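Local coordinates for protein tartronic semialdehyde reductase (Salmonella typhimurium, PDB 1YB4) that catalyses the reversible, NAD(P)H-dependent reduction of tartronate semialdehyde (2-hydroxy-3-oxopropanoate) to (R)-glycerate, at residues 93-98 against 150-155; 101-106 against 115-120; 143-148 against 157-162. All coordinates share one frame; numbering follows the deposited sequence.

Interaction 1 of 3, residues 93-98 against 150-155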
ATOM      1  N   VAL A  93      -3.711  30.460 -23.538  1.00 36.95           N
ATOM      2  CA  VAL A  93      -2.780  29.452 -23.073  1.00 38.92           C
ATOM      3  C   VAL A  93      -2.763  29.379 -21.549  1.00 39.11           C
ATOM      4  O   VAL A  93      -2.374  30.323 -20.855  1.00 37.48           O
ATOM      5  CB  VAL A  93      -1.343  29.707 -23.611  1.00 39.87           C
ATOM      6  CG1 VAL A  93      -1.399  30.061 -25.083  1.00 37.92           C
ATOM      7  CG2 VAL A  93      -0.683  30.804 -22.849  1.00 42.67           C
ATOM      8  N   ASP A  94      -3.216  28.240 -21.039  1.00 39.18           N
ATOM      9  CA  ASP A  94      -3.256  28.011 -19.610  1.00 38.35           C
ATOM     10  C   ASP A  94      -1.983  27.295 -19.232  1.00 37.94           C
ATOM     11  O   ASP A  94      -1.670  26.218 -19.759  1.00 36.76           O
ATOM     12  CB  ASP A  94      -4.465  27.159 -19.226  1.00 36.86           C
ATOM     13  CG  ASP A  94      -4.599  26.999 -17.733  1.00 36.16           C
ATOM     14  OD1 ASP A  94      -4.164  27.924 -17.002  1.00 30.06           O
ATOM     15  OD2 ASP A  94      -5.145  25.961 -17.297  1.00 35.44           O
HETATM   16  N   MSE A  95      -1.242  27.906 -18.321  1.00 36.80           N
HETATM   17  CA  MSE A  95       0.006  27.330 -17.879  1.00 34.76           C
HETATM   18  C   MSE A  95      -0.079  26.819 -16.452  1.00 34.21           C
HETATM   19  O   MSE A  95       0.931  26.426 -15.861  1.00 32.80           O
HETATM   20  CB  MSE A  95       1.125  28.349 -18.059  1.00 36.91           C
HETATM   21  CG  MSE A  95       1.347  28.669 -19.532  1.00 35.44           C
HETATM   22 SE   MSE A  95       2.870  29.790 -19.912  1.00 44.26          SE
HETATM   23  CE  MSE A  95       4.274  28.443 -19.942  1.00 34.57           C
ATOM     24  N   SER A  96      -1.303  26.801 -15.923  1.00 32.03           N
ATOM     25  CA  SER A  96      -1.564  26.299 -14.579  1.00 32.27           C
ATOM     26  C   SER A  96      -1.517  24.779 -14.638  1.00 32.00           C
ATOM     27  O   SER A  96      -1.609  24.193 -15.717  1.00 32.36           O
ATOM     28  CB  SER A  96      -2.969  26.685 -14.102  1.00 32.23           C
ATOM     29  OG  SER A  96      -3.263  28.055 -14.289  1.00 35.19           O
ATOM     30  N   SER A  97      -1.363  24.143 -13.482  1.00 30.74           N
ATOM     31  CA  SER A  97      -1.384  22.686 -13.425  1.00 30.11           C
ATOM     32  C   SER A  97      -2.757  22.348 -12.860  1.00 29.70           C
ATOM     33  O   SER A  97      -3.000  22.464 -11.655  1.00 29.29           O
ATOM     34  CB  SER A  97      -0.289  22.135 -12.506  1.00 27.34           C
ATOM     35  OG  SER A  97       0.985  22.313 -13.080  1.00 26.92           O
ATOM     36  N   ILE A  98      -3.664  21.963 -13.745  1.00 31.38           N
ATOM     37  CA  ILE A  98      -5.014  21.630 -13.328  1.00 32.26           C
ATOM     38  C   ILE A  98      -5.396  20.257 -13.857  1.00 33.59           C
ATOM     39  O   ILE A  98      -4.553  19.518 -14.369  1.00 33.58           O
ATOM     40  CB  ILE A  98      -6.038  22.683 -13.839  1.00 32.12           C
ATOM     41  CG1 ILE A  98      -6.275  22.519 -15.341  1.00 30.12           C
ATOM     42  CG2 ILE A  98      -5.508  24.081 -13.575  1.00 29.19           C
ATOM     43  CD1 ILE A  98      -7.240  23.552 -15.928  1.00 30.98           C
ATOM     44  N   PRO A 150       7.765  31.228 -29.658  1.00 35.94           N
ATOM     45  CA  PRO A 150       8.764  32.271 -29.357  1.00 36.01           C
ATOM     46  C   PRO A 150       8.620  32.831 -27.935  1.00 35.70           C
ATOM     47  O   PRO A 150       9.603  33.264 -27.313  1.00 31.38           O
ATOM     48  CB  PRO A 150       8.492  33.331 -30.418  1.00 33.34           C
ATOM     49  CG  PRO A 150       7.997  32.520 -31.566  1.00 34.78           C
ATOM     50  CD  PRO A 150       7.061  31.529 -30.916  1.00 33.21           C
ATOM     51  N   LEU A 151       7.386  32.826 -27.432  1.00 35.19           N
ATOM     52  CA  LEU A 151       7.116  33.312 -26.085  1.00 33.31           C
ATOM     53  C   LEU A 151       7.525  32.232 -25.089  1.00 32.33           C
ATOM     54  O   LEU A 151       8.154  32.521 -24.074  1.00 33.37           O
ATOM     55  CB  LEU A 151       5.638  33.636 -25.929  1.00 33.15           C
ATOM     56  CG  LEU A 151       5.064  34.508 -27.041  1.00 37.79           C
ATOM     57  CD1 LEU A 151       3.614  34.824 -26.713  1.00 41.35           C
ATOM     58  CD2 LEU A 151       5.881  35.787 -27.191  1.00 36.11           C
ATOM     59  N   PHE A 152       7.161  30.986 -25.367  1.00 31.68           N
ATOM     60  CA  PHE A 152       7.560  29.908 -24.468  1.00 30.85           C
ATOM     61  C   PHE A 152       9.089  29.941 -24.330  1.00 31.57           C
ATOM     62  O   PHE A 152       9.627  29.712 -23.239  1.00 28.90           O
ATOM     63  CB  PHE A 152       7.141  28.540 -25.018  1.00 26.36           C
ATOM     64  CG  PHE A 152       5.671  28.240 -24.887  1.00 23.53           C
ATOM     65  CD1 PHE A 152       4.951  28.640 -23.758  1.00 24.16           C
ATOM     66  CD2 PHE A 152       5.013  27.506 -25.869  1.00 21.90           C
ATOM     67  CE1 PHE A 152       3.593  28.308 -23.605  1.00 23.22           C
ATOM     68  CE2 PHE A 152       3.651  27.167 -25.723  1.00 25.31           C
ATOM     69  CZ  PHE A 152       2.946  27.569 -24.594  1.00 21.18           C
ATOM     70  N   ASP A 153       9.775  30.244 -25.437  1.00 32.25           N
ATOM     71  CA  ASP A 153      11.245  30.294 -25.470  1.00 33.34           C
ATOM     72  C   ASP A 153      11.808  31.277 -24.467  1.00 33.10           C
ATOM     73  O   ASP A 153      12.921  31.105 -23.983  1.00 35.63           O
ATOM     74  CB  ASP A 153      11.758  30.673 -26.864  1.00 36.62           C
ATOM     75  CG  ASP A 153      11.856  29.484 -27.802  1.00 40.12           C
ATOM     76  OD1 ASP A 153      11.979  29.697 -29.028  1.00 42.66           O
ATOM     77  OD2 ASP A 153      11.828  28.339 -27.323  1.00 42.91           O
ATOM     78  N   ILE A 154      11.043  32.319 -24.173  1.00 33.63           N
ATOM     79  CA  ILE A 154      11.466  33.324 -23.209  1.00 32.56           C
ATOM     80  C   ILE A 154      11.197  32.807 -21.805  1.00 32.02           C
ATOM     81  O   ILE A 154      11.950  33.088 -20.886  1.00 35.18           O
ATOM     82  CB  ILE A 154      10.678  34.623 -23.386  1.00 33.13           C
ATOM     83  CG1 ILE A 154      10.889  35.166 -24.790  1.00 31.46           C
ATOM     84  CG2 ILE A 154      11.110  35.639 -22.348  1.00 35.31           C
ATOM     85  CD1 ILE A 154       9.981  36.309 -25.118  1.00 33.62           C
ATOM     86  N   LEU A 155      10.127  32.032 -21.652  1.00 31.28           N
ATOM     87  CA  LEU A 155       9.732  31.501 -20.351  1.00 31.88           C
ATOM     88  C   LEU A 155      10.467  30.256 -19.846  1.00 32.66           C
ATOM     89  O   LEU A 155      10.519  30.023 -18.648  1.00 34.25           O
ATOM     90  CB  LEU A 155       8.228  31.227 -20.352  1.00 29.38           C
ATOM     91  CG  LEU A 155       7.316  32.414 -20.673  1.00 28.99           C
ATOM     92  CD1 LEU A 155       5.869  31.954 -20.778  1.00 23.32           C
ATOM     93  CD2 LEU A 155       7.462  33.465 -19.598  1.00 26.01           C
TER
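Met-95, present as selenomethionine, reaches from just past the end of strand 90-94 to the last turns of helix 142-155, where it lies against Phe-152 and Leu-155. Its chain is extended as far as the selenium and then bends (chi3 84°), which brings the terminal methyl round to the aromatic residue. CE rests 3.7 Å from Phe-152 CE1, approaching the ring obliquely. The heavier atom stays at the rim: SE is 5.4 Å from the centroid of the Phe-152 ring and 87° off its normal, a Met-aromatic contact of the edge-on kind. The two side chains lie alongside, pointing opposite ways. Leu-155 enters one turn further along the helix and crosses the Met-95 chain at a slant. Its CD1 branch does the touching, 3.8 Å from Met-95 SE, and the same methyl lies close to CE.

The surroundings continue this apolar layer. Met-18 of helix 15-24 packs on both Met-95 and Leu-155, while Leu-118 and Ala-120 of the next strand lie against Phe-152. Beyond Met-95 the chain turns towards the predicted active-site residue Lys-172, whose NZ is hydrogen-bonded to Ser-97 OG. No hydrogen bond joins the two segments; this small, buried join between the end of a sheet strand and the helix probably rests on dispersion, with perhaps a weak attraction between the selenium and the ring edge.

Interaction 2 of 3, residues 101-106 against 115-120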
ATOM      1  N   ILE A 101      -8.798  16.018 -17.446  1.00 37.56           N
ATOM      2  CA  ILE A 101     -10.160  15.818 -17.954  1.00 38.56           C
ATOM      3  C   ILE A 101     -10.892  17.164 -18.125  1.00 40.43           C
ATOM      4  O   ILE A 101     -11.618  17.373 -19.108  1.00 39.25           O
ATOM      5  CB  ILE A 101     -11.007  14.925 -16.994  1.00 39.49           C
ATOM      6  CG1 ILE A 101     -10.376  13.537 -16.849  1.00 41.86           C
ATOM      7  CG2 ILE A 101     -12.420  14.788 -17.520  1.00 33.66           C
ATOM      8  CD1 ILE A 101      -9.070  13.527 -16.084  1.00 43.38           C
ATOM      9  N   GLU A 102     -10.704  18.063 -17.159  1.00 39.86           N
ATOM     10  CA  GLU A 102     -11.321  19.387 -17.187  1.00 42.15           C
ATOM     11  C   GLU A 102     -10.805  20.182 -18.372  1.00 40.97           C
ATOM     12  O   GLU A 102     -11.572  20.755 -19.136  1.00 40.01           O
ATOM     13  CB  GLU A 102     -10.975  20.155 -15.912  1.00 48.81           C
ATOM     14  CG  GLU A 102     -11.463  19.500 -14.667  1.00 55.87           C
ATOM     15  CD  GLU A 102     -12.956  19.471 -14.628  1.00 60.37           C
ATOM     16  OE1 GLU A 102     -13.556  20.542 -14.394  1.00 65.05           O
ATOM     17  OE2 GLU A 102     -13.522  18.379 -14.849  1.00 63.34           O
ATOM     18  N   THR A 103      -9.485  20.233 -18.495  1.00 41.06           N
ATOM     19  CA  THR A 103      -8.857  20.958 -19.585  1.00 41.23           C
ATOM     20  C   THR A 103      -9.463  20.533 -20.917  1.00 42.37           C
ATOM     21  O   THR A 103      -9.679  21.365 -21.796  1.00 42.65           O
ATOM     22  CB  THR A 103      -7.338  20.725 -19.595  1.00 39.46           C
ATOM     23  OG1 THR A 103      -6.754  21.379 -18.457  1.00 36.23           O
ATOM     24  CG2 THR A 103      -6.716  21.272 -20.872  1.00 39.96           C
ATOM     25  N   LYS A 104      -9.750  19.241 -21.057  1.00 42.62           N
ATOM     26  CA  LYS A 104     -10.346  18.728 -22.279  1.00 42.84           C
ATOM     27  C   LYS A 104     -11.594  19.526 -22.619  1.00 42.32           C
ATOM     28  O   LYS A 104     -11.758  19.963 -23.756  1.00 39.82           O
ATOM     29  CB  LYS A 104     -10.720  17.252 -22.120  1.00 47.47           C
ATOM     30  CG  LYS A 104      -9.541  16.280 -21.993  1.00 51.12           C
ATOM     31  CD  LYS A 104      -9.001  15.838 -23.353  1.00 51.45           C
ATOM     32  CE  LYS A 104      -7.925  14.759 -23.208  1.00 50.69           C
ATOM     33  NZ  LYS A 104      -8.443  13.485 -22.630  1.00 48.89           N
ATOM     34  N   ARG A 105     -12.470  19.738 -21.640  1.00 43.01           N
ATOM     35  CA  ARG A 105     -13.690  20.477 -21.934  1.00 46.98           C
ATOM     36  C   ARG A 105     -13.556  22.000 -21.940  1.00 44.17           C
ATOM     37  O   ARG A 105     -14.313  22.682 -22.625  1.00 45.64           O
ATOM     38  CB  ARG A 105     -14.839  20.037 -21.021  1.00 49.75           C
ATOM     39  CG  ARG A 105     -14.789  20.535 -19.603  1.00 60.25           C
ATOM     40  CD  ARG A 105     -16.173  20.398 -18.966  1.00 65.23           C
ATOM     41  NE  ARG A 105     -16.180  20.754 -17.551  1.00 70.53           N
ATOM     42  CZ  ARG A 105     -15.597  20.036 -16.594  1.00 72.52           C
ATOM     43  NH1 ARG A 105     -14.953  18.911 -16.897  1.00 72.50           N
ATOM     44  NH2 ARG A 105     -15.665  20.445 -15.334  1.00 72.86           N
ATOM     45  N   PHE A 106     -12.607  22.547 -21.193  1.00 43.81           N
ATOM     46  CA  PHE A 106     -12.420  23.997 -21.215  1.00 42.99           C
ATOM     47  C   PHE A 106     -11.996  24.348 -22.641  1.00 45.40           C
ATOM     48  O   PHE A 106     -12.499  25.299 -23.252  1.00 44.38           O
ATOM     49  CB  PHE A 106     -11.312  24.422 -20.246  1.00 40.02           C
ATOM     50  CG  PHE A 106     -11.673  24.274 -18.794  1.00 37.99           C
ATOM     51  CD1 PHE A 106     -12.894  23.722 -18.409  1.00 36.68           C
ATOM     52  CD2 PHE A 106     -10.785  24.693 -17.803  1.00 37.32           C
ATOM     53  CE1 PHE A 106     -13.223  23.591 -17.057  1.00 38.39           C
ATOM     54  CE2 PHE A 106     -11.103  24.565 -16.448  1.00 38.28           C
ATOM     55  CZ  PHE A 106     -12.327  24.012 -16.073  1.00 37.69           C
ATOM     56  N   ALA A 115     -11.595  30.451 -30.675  1.00 52.09           N
ATOM     57  CA  ALA A 115     -10.245  30.701 -30.192  1.00 48.60           C
ATOM     58  C   ALA A 115      -9.462  29.403 -30.064  1.00 45.76           C
ATOM     59  O   ALA A 115     -10.044  28.327 -29.950  1.00 45.08           O
ATOM     60  CB  ALA A 115     -10.303  31.416 -28.849  1.00 45.98           C
ATOM     61  N   ASP A 116      -8.139  29.510 -30.108  1.00 43.61           N
ATOM     62  CA  ASP A 116      -7.282  28.345 -29.953  1.00 41.48           C
ATOM     63  C   ASP A 116      -6.917  28.227 -28.471  1.00 41.11           C
ATOM     64  O   ASP A 116      -6.929  29.222 -27.735  1.00 38.04           O
ATOM     65  CB  ASP A 116      -6.023  28.485 -30.808  1.00 42.47           C
ATOM     66  CG  ASP A 116      -6.305  28.315 -32.290  1.00 45.29           C
ATOM     67  OD1 ASP A 116      -6.922  27.295 -32.668  1.00 45.59           O
ATOM     68  OD2 ASP A 116      -5.904  29.195 -33.076  1.00 47.10           O
ATOM     69  N   TYR A 117      -6.601  27.007 -28.042  1.00 40.78           N
ATOM     70  CA  TYR A 117      -6.264  26.729 -26.650  1.00 37.42           C
ATOM     71  C   TYR A 117      -5.043  25.836 -26.548  1.00 37.58           C
ATOM     72  O   TYR A 117      -4.941  24.815 -27.227  1.00 36.40           O
ATOM     73  CB  TYR A 117      -7.449  26.029 -25.974  1.00 39.06           C
ATOM     74  CG  TYR A 117      -7.357  25.864 -24.468  1.00 37.57           C
ATOM     75  CD1 TYR A 117      -8.204  26.583 -23.620  1.00 38.16           C
ATOM     76  CD2 TYR A 117      -6.444  24.980 -23.889  1.00 34.64           C
ATOM     77  CE1 TYR A 117      -8.153  26.428 -22.232  1.00 36.91           C
ATOM     78  CE2 TYR A 117      -6.380  24.821 -22.503  1.00 37.09           C
ATOM     79  CZ  TYR A 117      -7.239  25.547 -21.685  1.00 37.90           C
ATOM     80  OH  TYR A 117      -7.191  25.389 -20.319  1.00 40.66           O
ATOM     81  N   LEU A 118      -4.105  26.242 -25.709  1.00 37.70           N
ATOM     82  CA  LEU A 118      -2.920  25.440 -25.472  1.00 38.02           C
ATOM     83  C   LEU A 118      -2.866  25.238 -23.972  1.00 37.57           C
ATOM     84  O   LEU A 118      -2.929  26.214 -23.226  1.00 40.23           O
ATOM     85  CB  LEU A 118      -1.632  26.160 -25.892  1.00 35.26           C
ATOM     86  CG  LEU A 118      -1.221  26.408 -27.343  1.00 35.50           C
ATOM     87  CD1 LEU A 118       0.214  26.940 -27.344  1.00 26.16           C
ATOM     88  CD2 LEU A 118      -1.332  25.126 -28.167  1.00 32.02           C
ATOM     89  N   ASP A 119      -2.802  23.992 -23.515  1.00 34.26           N
ATOM     90  CA  ASP A 119      -2.660  23.772 -22.086  1.00 32.45           C
ATOM     91  C   ASP A 119      -1.180  23.458 -21.989  1.00 32.03           C
ATOM     92  O   ASP A 119      -0.693  22.495 -22.573  1.00 33.59           O
ATOM     93  CB  ASP A 119      -3.520  22.605 -21.571  1.00 32.32           C
ATOM     94  CG  ASP A 119      -3.351  21.326 -22.381  1.00 33.02           C
ATOM     95  OD1 ASP A 119      -3.819  21.269 -23.537  1.00 31.73           O
ATOM     96  OD2 ASP A 119      -2.760  20.365 -21.854  1.00 34.38           O
ATOM     97  N   ALA A 120      -0.449  24.314 -21.295  1.00 30.91           N
ATOM     98  CA  ALA A 120       0.977  24.112 -21.171  1.00 32.44           C
ATOM     99  C   ALA A 120       1.453  24.213 -19.721  1.00 34.22           C
ATOM    100  O   ALA A 120       2.127  25.183 -19.333  1.00 33.66           O
ATOM    101  CB  ALA A 120       1.722  25.115 -22.050  1.00 29.75           C
TER
HETATM  102  O   HOH W   1      -5.644  23.655 -19.313  1.00 27.86           O
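Strand 115-119 returns almost antiparallel to helix 101-106, at 166° with the axes 9.6 Å apart, and Thr-103 and Phe-106 face Asp-119 and Tyr-117. Thr-103 divides its two branches between different tasks. CG2, anti to its own N, presses 3.5 Å from Asp-119 CB and also meets the Tyr-117 ring obliquely, 3.9 Å from CE2. OG1 bonds instead to Ser-99 O, just ahead of the helix, and to a water at 2.7 Å. That water also lies 2.5 Å from Tyr-117 OH, in the plane of the tyrosine ring, and so bridges helix and strand. Phe-106 adds its CB, 4.2 Å from Tyr-117 CE1, and the tyrosine hydroxyl lies at the edge of the phenylalanine ring.

Asp-119 meets the methyl with CB and, slightly farther off, CG. The contact illustrates how a beta-alpha-beta unit, here strand 90-94, helix 100-111 and strand 115-123, is closed by a few side chains. Its chemistry is mixed: methyl and ring packing fix the helix to the sheet, a shared water links the two buried hydroxyls, and N-H donors hold the Asp-119 carboxylate in place, Gly-166 N and Asn-165 ND2 at OD1 and Gln-169 N at OD2.

Interaction 3 of 3, residues 143-148 against 157-162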
ATOM      1  N   LYS A 143       0.487  24.245 -35.223  1.00 35.99           N
ATOM      2  CA  LYS A 143       0.588  25.638 -35.694  1.00 36.79           C
ATOM      3  C   LYS A 143       0.384  26.628 -34.527  1.00 34.16           C
ATOM      4  O   LYS A 143       1.067  27.648 -34.443  1.00 30.92           O
ATOM      5  CB  LYS A 143      -0.464  25.926 -36.773  1.00 39.08           C
ATOM      6  CG  LYS A 143      -0.467  24.967 -37.966  1.00 40.49           C
ATOM      7  CD  LYS A 143       0.582  25.301 -38.996  1.00 36.42           C
ATOM      8  CE  LYS A 143       0.531  24.305 -40.143  1.00 37.73           C
ATOM      9  NZ  LYS A 143      -0.802  24.254 -40.803  1.00 36.78           N
ATOM     10  N   VAL A 144      -0.571  26.324 -33.646  1.00 30.97           N
ATOM     11  CA  VAL A 144      -0.848  27.163 -32.485  1.00 27.70           C
ATOM     12  C   VAL A 144       0.386  27.137 -31.586  1.00 28.29           C
ATOM     13  O   VAL A 144       0.861  28.174 -31.109  1.00 28.98           O
ATOM     14  CB  VAL A 144      -2.051  26.625 -31.691  1.00 29.88           C
ATOM     15  CG1 VAL A 144      -2.391  27.571 -30.556  1.00 27.68           C
ATOM     16  CG2 VAL A 144      -3.237  26.430 -32.615  1.00 25.44           C
ATOM     17  N   PHE A 145       0.898  25.936 -31.353  1.00 28.20           N
ATOM     18  CA  PHE A 145       2.092  25.765 -30.545  1.00 29.64           C
ATOM     19  C   PHE A 145       3.231  26.556 -31.192  1.00 30.50           C
ATOM     20  O   PHE A 145       3.949  27.279 -30.511  1.00 30.23           O
ATOM     21  CB  PHE A 145       2.482  24.284 -30.473  1.00 30.05           C
ATOM     22  CG  PHE A 145       3.854  24.045 -29.894  1.00 33.06           C
ATOM     23  CD1 PHE A 145       4.028  23.858 -28.527  1.00 32.82           C
ATOM     24  CD2 PHE A 145       4.981  24.042 -30.719  1.00 34.92           C
ATOM     25  CE1 PHE A 145       5.295  23.672 -27.983  1.00 32.84           C
ATOM     26  CE2 PHE A 145       6.258  23.858 -30.190  1.00 35.83           C
ATOM     27  CZ  PHE A 145       6.415  23.671 -28.815  1.00 36.18           C
ATOM     28  N   ASP A 146       3.390  26.415 -32.508  1.00 32.91           N
ATOM     29  CA  ASP A 146       4.447  27.117 -33.235  1.00 32.88           C
ATOM     30  C   ASP A 146       4.336  28.623 -33.093  1.00 32.91           C
ATOM     31  O   ASP A 146       5.347  29.322 -33.046  1.00 35.31           O
ATOM     32  CB  ASP A 146       4.417  26.763 -34.722  1.00 36.31           C
ATOM     33  CG  ASP A 146       4.958  25.368 -35.010  1.00 37.93           C
ATOM     34  OD1 ASP A 146       5.973  24.992 -34.396  1.00 36.20           O
ATOM     35  OD2 ASP A 146       4.378  24.653 -35.866  1.00 42.09           O
ATOM     36  N   ARG A 147       3.104  29.120 -33.023  1.00 33.99           N
ATOM     37  CA  ARG A 147       2.841  30.555 -32.897  1.00 34.23           C
ATOM     38  C   ARG A 147       3.255  31.151 -31.557  1.00 31.90           C
ATOM     39  O   ARG A 147       3.824  32.238 -31.499  1.00 27.65           O
ATOM     40  CB  ARG A 147       1.356  30.833 -33.142  1.00 35.98           C
ATOM     41  CG  ARG A 147       0.956  32.298 -33.030  1.00 38.39           C
ATOM     42  CD  ARG A 147      -0.369  32.530 -33.731  1.00 40.50           C
ATOM     43  NE  ARG A 147      -1.500  31.925 -33.032  1.00 41.90           N
ATOM     44  CZ  ARG A 147      -2.474  31.241 -33.634  1.00 45.43           C
ATOM     45  NH1 ARG A 147      -2.450  31.067 -34.951  1.00 46.31           N
ATOM     46  NH2 ARG A 147      -3.482  30.740 -32.924  1.00 43.53           N
ATOM     47  N   VAL A 148       2.951  30.430 -30.488  1.00 30.37           N
ATOM     48  CA  VAL A 148       3.269  30.862 -29.137  1.00 31.08           C
ATOM     49  C   VAL A 148       4.714  30.496 -28.764  1.00 32.75           C
ATOM     50  O   VAL A 148       5.297  31.055 -27.832  1.00 30.03           O
ATOM     51  CB  VAL A 148       2.287  30.187 -28.151  1.00 32.17           C
ATOM     52  CG1 VAL A 148       2.633  30.547 -26.715  1.00 29.63           C
ATOM     53  CG2 VAL A 148       0.849  30.604 -28.499  1.00 27.73           C
ATOM     54  N   LYS A 157      13.313  26.535 -20.952  1.00 38.78           N
ATOM     55  CA  LYS A 157      14.215  25.842 -21.869  1.00 37.76           C
ATOM     56  C   LYS A 157      13.510  24.671 -22.511  1.00 38.16           C
ATOM     57  O   LYS A 157      13.235  24.681 -23.705  1.00 38.67           O
ATOM     58  CB  LYS A 157      15.459  25.306 -21.147  1.00 42.29           C
ATOM     59  CG  LYS A 157      16.438  26.346 -20.649  1.00 48.14           C
ATOM     60  CD  LYS A 157      17.789  25.719 -20.304  1.00 52.16           C
ATOM     61  CE  LYS A 157      18.855  26.796 -20.123  1.00 52.18           C
ATOM     62  NZ  LYS A 157      20.224  26.223 -20.061  1.00 55.83           N
ATOM     63  N   ASN A 158      13.229  23.650 -21.708  1.00 38.01           N
ATOM     64  CA  ASN A 158      12.574  22.463 -22.210  1.00 37.76           C
ATOM     65  C   ASN A 158      11.102  22.660 -22.539  1.00 37.78           C
ATOM     66  O   ASN A 158      10.243  22.603 -21.659  1.00 37.05           O
ATOM     67  CB  ASN A 158      12.734  21.302 -21.220  1.00 39.71           C
ATOM     68  CG  ASN A 158      14.151  20.773 -21.173  1.00 43.41           C
ATOM     69  OD1 ASN A 158      14.949  21.019 -22.082  1.00 47.48           O
ATOM     70  ND2 ASN A 158      14.472  20.026 -20.122  1.00 43.90           N
ATOM     71  N   ILE A 159      10.813  22.905 -23.813  1.00 35.14           N
ATOM     72  CA  ILE A 159       9.436  23.064 -24.239  1.00 33.73           C
ATOM     73  C   ILE A 159       9.165  21.849 -25.081  1.00 31.72           C
ATOM     74  O   ILE A 159       9.961  21.497 -25.943  1.00 32.94           O
ATOM     75  CB  ILE A 159       9.219  24.325 -25.095  1.00 36.15           C
ATOM     76  CG1 ILE A 159       9.438  25.580 -24.247  1.00 38.32           C
ATOM     77  CG2 ILE A 159       7.804  24.331 -25.657  1.00 30.85           C
ATOM     78  CD1 ILE A 159      10.872  26.000 -24.095  1.00 37.24           C
ATOM     79  N   THR A 160       8.041  21.206 -24.831  1.00 29.40           N
ATOM     80  CA  THR A 160       7.713  20.005 -25.562  1.00 28.57           C
ATOM     81  C   THR A 160       6.240  19.957 -25.884  1.00 29.30           C
ATOM     82  O   THR A 160       5.404  20.106 -24.994  1.00 30.05           O
ATOM     83  CB  THR A 160       8.062  18.747 -24.734  1.00 28.01           C
ATOM     84  OG1 THR A 160       9.472  18.695 -24.509  1.00 26.45           O
ATOM     85  CG2 THR A 160       7.609  17.491 -25.446  1.00 26.63           C
ATOM     86  N   LEU A 161       5.926  19.767 -27.159  1.00 29.90           N
ATOM     87  CA  LEU A 161       4.541  19.646 -27.573  1.00 30.32           C
ATOM     88  C   LEU A 161       4.296  18.170 -27.346  1.00 30.80           C
ATOM     89  O   LEU A 161       4.889  17.328 -28.025  1.00 32.47           O
ATOM     90  CB  LEU A 161       4.366  19.989 -29.048  1.00 28.65           C
ATOM     91  CG  LEU A 161       2.910  19.970 -29.520  1.00 30.13           C
ATOM     92  CD1 LEU A 161       2.072  20.901 -28.662  1.00 23.82           C
ATOM     93  CD2 LEU A 161       2.845  20.373 -30.990  1.00 32.27           C
ATOM     94  N   VAL A 162       3.445  17.860 -26.375  1.00 30.93           N
ATOM     95  CA  VAL A 162       3.157  16.475 -26.015  1.00 32.32           C
ATOM     96  C   VAL A 162       2.072  15.819 -26.872  1.00 32.78           C
ATOM     97  O   VAL A 162       2.136  14.618 -27.143  1.00 33.94           O
ATOM     98  CB  VAL A 162       2.751  16.378 -24.522  1.00 30.50           C
ATOM     99  CG1 VAL A 162       2.414  14.951 -24.172  1.00 32.75           C
ATOM    100  CG2 VAL A 162       3.892  16.876 -23.635  1.00 27.93           C
TER
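Ile-159 is the first residue of 157-162 to meet helix 143-148, and it does so through a single branch against Phe-145. The strand runs nearly antiparallel to the helix, at 164°, and Ile-159 turns its CG2 inward, 3.5 Å from Phe-145 CE1 and the same distance from CZ. This methyl lies near the ring plane, at the far edge of the phenylalanine. CG1 turns instead towards Phe-152.

Thr-160 follows with its side chain turned from the helix, packing on Ala-206 of the second subunit. What it offers Phe-145 is backbone: its carbonyl carbon stands 4.4 Å from CE1.

Leu-161 brings the strand back to the ring and carries the larger share of the strand's contact. Its CB sits squarely over one face, 4.0 Å from the centroid of Phe-145 and 13° off the normal, a CH-pi arrangement. Beyond it the leucine and phenylalanine side chains run alongside, oppositely directed, and Leu-161 CD1 comes 3.5 Å from Phe-145 CD1. CD2 lies beside it, 4.0 Å from Phe-145 CB. Phe-145 can fill this place because its CG stands anti to the backbone N (chi1 168°), throwing the ring across to the strand.

Val-162 then packs on Arg-202 of the second subunit. Val-138 of strand 134-139, which lies beside 158-163 in the sheet, touches both Phe-145 and Leu-161, completing the beta-alpha-beta setting. The case exemplifies how a crossover helix can pack on its sheet through very few apolar side chains: one aromatic ring, gripped at edge and face by aliphatic groups, secures the helix to the strand that ends the sheet within this chain. With no hydrogen bond across, the join probably rests on dispersion and CH-pi attraction.

How the interactions relate
From the N terminus, strand 90-94 opens the long loop that interaction 1 closes some fifty residues later on helix 142-155. Nested within it, interaction 2 closes the short turn from helix 100-111 to strand 115-123, which returns beside strand 90-94: Asp-94 is probably hydrogen-bonded to Leu-118 and Ala-120. Interaction 3 opens after interaction 2 has closed, but crosses interaction 1, because 143-148 falls inside its loop and 157-162 beyond it. Phe-152 of interaction 1 packs on Ile-159 of interaction 3, and a salt bridge from Asp-116 to Arg-147 connects interactions 2 and 3. Together they fix two helices to one mixed sheet of the Rossmann-type nucleotide-binding region.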